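Local coordinates for eukaryotic translation initiation factor 4 gamma 5 (Trypanosoma cruzi, PDB 6OZU), which probably takes part in translation initiation, its MIF4G domain being a helical scaffold of the kind that binds partner initiation factors, at residues V18-L23 / V63-K68. Sequence-based numbering, arbitrary orientation.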
loop_
_atom_site.group_PDB
_atom_site.type_symbol
_atom_site.label_atom_id
_atom_site.label_comp_id
_atom_site.label_asym_id
_atom_site.label_seq_id
_atom_site.Cartn_x
_atom_site.Cartn_y
_atom_site.Cartn_z
ATOM N N VAL A 18 11.683 -14.579 -7.835
ATOM C CA VAL A 18 11.666 -14.291 -6.398
ATOM C C VAL A 18 10.553 -15.087 -5.648
ATOM O O VAL A 18 9.396 -15.169 -6.080
ATOM C CB VAL A 18 11.681 -12.763 -6.059
ATOM C CG1 VAL A 18 10.323 -12.097 -6.270
ATOM C CG2 VAL A 18 12.205 -12.511 -4.651
ATOM N N GLY A 19 10.990 -15.690 -4.545
ATOM C CA GLY A 19 10.205 -16.480 -3.602
ATOM C C GLY A 19 10.849 -16.512 -2.226
ATOM O O GLY A 19 11.915 -15.912 -2.021
ATOM N N GLU A 20 10.196 -17.210 -1.270
ATOM C CA GLU A 20 10.643 -17.354 0.124
ATOM C C GLU A 20 12.085 -17.901 0.231
ATOM O O GLU A 20 12.937 -17.275 0.884
ATOM C CB GLU A 20 9.649 -18.235 0.902
ATOM C CG GLU A 20 9.899 -18.352 2.404
ATOM C CD GLU A 20 9.384 -19.633 3.039
ATOM O OE1 GLU A 20 9.819 -20.723 2.599
ATOM O OE2 GLU A 20 8.569 -19.552 3.989
ATOM N N GLY A 21 12.339 -19.008 -0.469
ATOM C CA GLY A 21 13.623 -19.693 -0.486
ATOM C C GLY A 21 14.804 -18.931 -1.055
ATOM O O GLY A 21 15.897 -19.001 -0.479
ATOM N N ASN A 22 14.612 -18.209 -2.190
ATOM C CA ASN A 22 15.712 -17.517 -2.888
ATOM C C ASN A 22 15.754 -15.979 -2.771
ATOM O O ASN A 22 16.557 -15.352 -3.470
ATOM C CB ASN A 22 15.759 -17.919 -4.377
ATOM C CG ASN A 22 14.610 -17.459 -5.251
ATOM O OD1 ASN A 22 13.761 -16.635 -4.885
ATOM N ND2 ASN A 22 14.574 -17.996 -6.454
ATOM N N LEU A 23 14.948 -15.385 -1.876
ATOM C CA LEU A 23 14.944 -13.942 -1.645
ATOM C C LEU A 23 16.383 -13.365 -1.421
ATOM O O LEU A 23 16.708 -12.375 -2.088
ATOM C CB LEU A 23 13.964 -13.565 -0.511
ATOM C CG LEU A 23 13.853 -12.085 -0.129
ATOM C CD1 LEU A 23 13.242 -11.241 -1.249
ATOM C CD2 LEU A 23 13.056 -11.927 1.129
ATOM N N VAL A 63 3.874 -10.213 -3.654
ATOM C CA VAL A 63 3.959 -8.769 -3.461
ATOM C C VAL A 63 4.853 -8.416 -2.233
ATOM O O VAL A 63 5.691 -7.518 -2.397
ATOM C CB VAL A 63 2.580 -8.053 -3.469
ATOM C CG1 VAL A 63 2.722 -6.563 -3.170
ATOM C CG2 VAL A 63 1.904 -8.230 -4.824
ATOM N N PRO A 64 4.820 -9.134 -1.068
ATOM C CA PRO A 64 5.753 -8.778 0.023
ATOM C C PRO A 64 7.216 -8.937 -0.389
ATOM O O PRO A 64 8.065 -8.228 0.141
ATOM C CB PRO A 64 5.399 -9.763 1.144
ATOM C CG PRO A 64 4.052 -10.272 0.824
ATOM C CD PRO A 64 3.937 -10.250 -0.664
ATOM N N TYR A 65 7.502 -9.854 -1.345
ATOM C CA TYR A 65 8.862 -10.092 -1.834
ATOM C C TYR A 65 9.338 -8.975 -2.744
ATOM O O TYR A 65 10.515 -8.644 -2.691
ATOM C CB TYR A 65 9.013 -11.469 -2.510
ATOM C CG TYR A 65 8.654 -12.610 -1.590
ATOM C CD1 TYR A 65 9.511 -13.004 -0.565
ATOM C CD2 TYR A 65 7.430 -13.268 -1.708
ATOM C CE1 TYR A 65 9.166 -14.030 0.313
ATOM C CE2 TYR A 65 7.075 -14.300 -0.841
ATOM C CZ TYR A 65 7.950 -14.683 0.164
ATOM O OH TYR A 65 7.599 -15.691 1.026
ATOM N N TYR A 66 8.430 -8.409 -3.583
ATOM C CA TYR A 66 8.704 -7.295 -4.494
ATOM C C TYR A 66 9.057 -6.087 -3.659
ATOM O O TYR A 66 10.041 -5.396 -3.946
ATOM C CB TYR A 66 7.474 -6.938 -5.353
ATOM C CG TYR A 66 6.927 -8.046 -6.214
ATOM C CD1 TYR A 66 7.755 -9.055 -6.700
ATOM C CD2 TYR A 66 5.586 -8.074 -6.572
ATOM C CE1 TYR A 66 7.257 -10.070 -7.514
ATOM C CE2 TYR A 66 5.065 -9.113 -7.340
ATOM C CZ TYR A 66 5.909 -10.099 -7.827
ATOM O OH TYR A 66 5.404 -11.108 -8.610
ATOM N N VAL A 67 8.241 -5.851 -2.617
ATOM C CA VAL A 67 8.364 -4.766 -1.656
ATOM C C VAL A 67 9.671 -4.936 -0.841
ATOM O O VAL A 67 10.364 -3.946 -0.611
ATOM C CB VAL A 67 7.051 -4.654 -0.826
ATOM C CG1 VAL A 67 7.227 -3.816 0.412
ATOM C CG2 VAL A 67 5.918 -4.082 -1.668
ATOM N N LYS A 68 10.063 -6.191 -0.510
ATOM C CA LYS A 68 11.322 -6.491 0.196
ATOM C C LYS A 68 12.573 -6.245 -0.673
ATOM O O LYS A 68 13.659 -6.015 -0.129
ATOM C CB LYS A 68 11.318 -7.914 0.760
ATOM C CG LYS A 68 10.572 -8.029 2.078
ATOM C CD LYS A 68 10.497 -9.469 2.568
ATOM C CE LYS A 68 9.536 -9.621 3.708
ATOM N NZ LYS A 68 8.142 -9.359 3.292
#
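Y65 lies against the backbone of the turn at G19 and E20, the central contact between the N-terminal part of helix 63-76 and the loop after helix 6-17 together with L23, the first residue of helix 23-31. Its CG stands anti to the carbonyl carbon (chi1 -58°), and the ring extends from there to the turn. G19 C sits 3.9 Å from Y65 CE1, over one face and offset toward the rim. Farther out, E20 CA approaches Y65 CE1 obliquely at 3.6 Å, and E20 CB comes to 3.3 Å from Y65 OH. E20 CG also approaches that hydroxyl, while the carboxylate leads away.

Two aliphatic residues complete the packing. Both V18 methyls meet Y65 CB at 4.0 Å, CG2 from its place anti to the backbone N; CG1, between the backbone N and the carbonyl carbon, also approaches the Y66 ring obliquely, 3.9 Å from CE1. Y66 OH reaches past this contact to a hydrogen bond with K53. L23 CD2 lies near the plane of the Y65 ring at its edge and also touches K68 CD at 3.8 Å, the L23 and K68 side chains crossing at about a right angle. The K68 chain bends at chi4, and NZ turns away to H145, with a weak second bond to P64 O.

The turn has its own internal tie: G19 N donates to N22 OD1 over 2.9 Å, with a moderately bent N-H...O angle of 135°, while N22 ND2 bonds to R17 O. This contact thus joins two parts of the all-helical MIF4G domain through apolar and van der Waals contacts, burying 310 Å² in total; the bonds of N22 probably help to fix the loop's shape, and the geometry is consistent with a contact held by shape fit, mainly round Y65, with no polar bond between the segments.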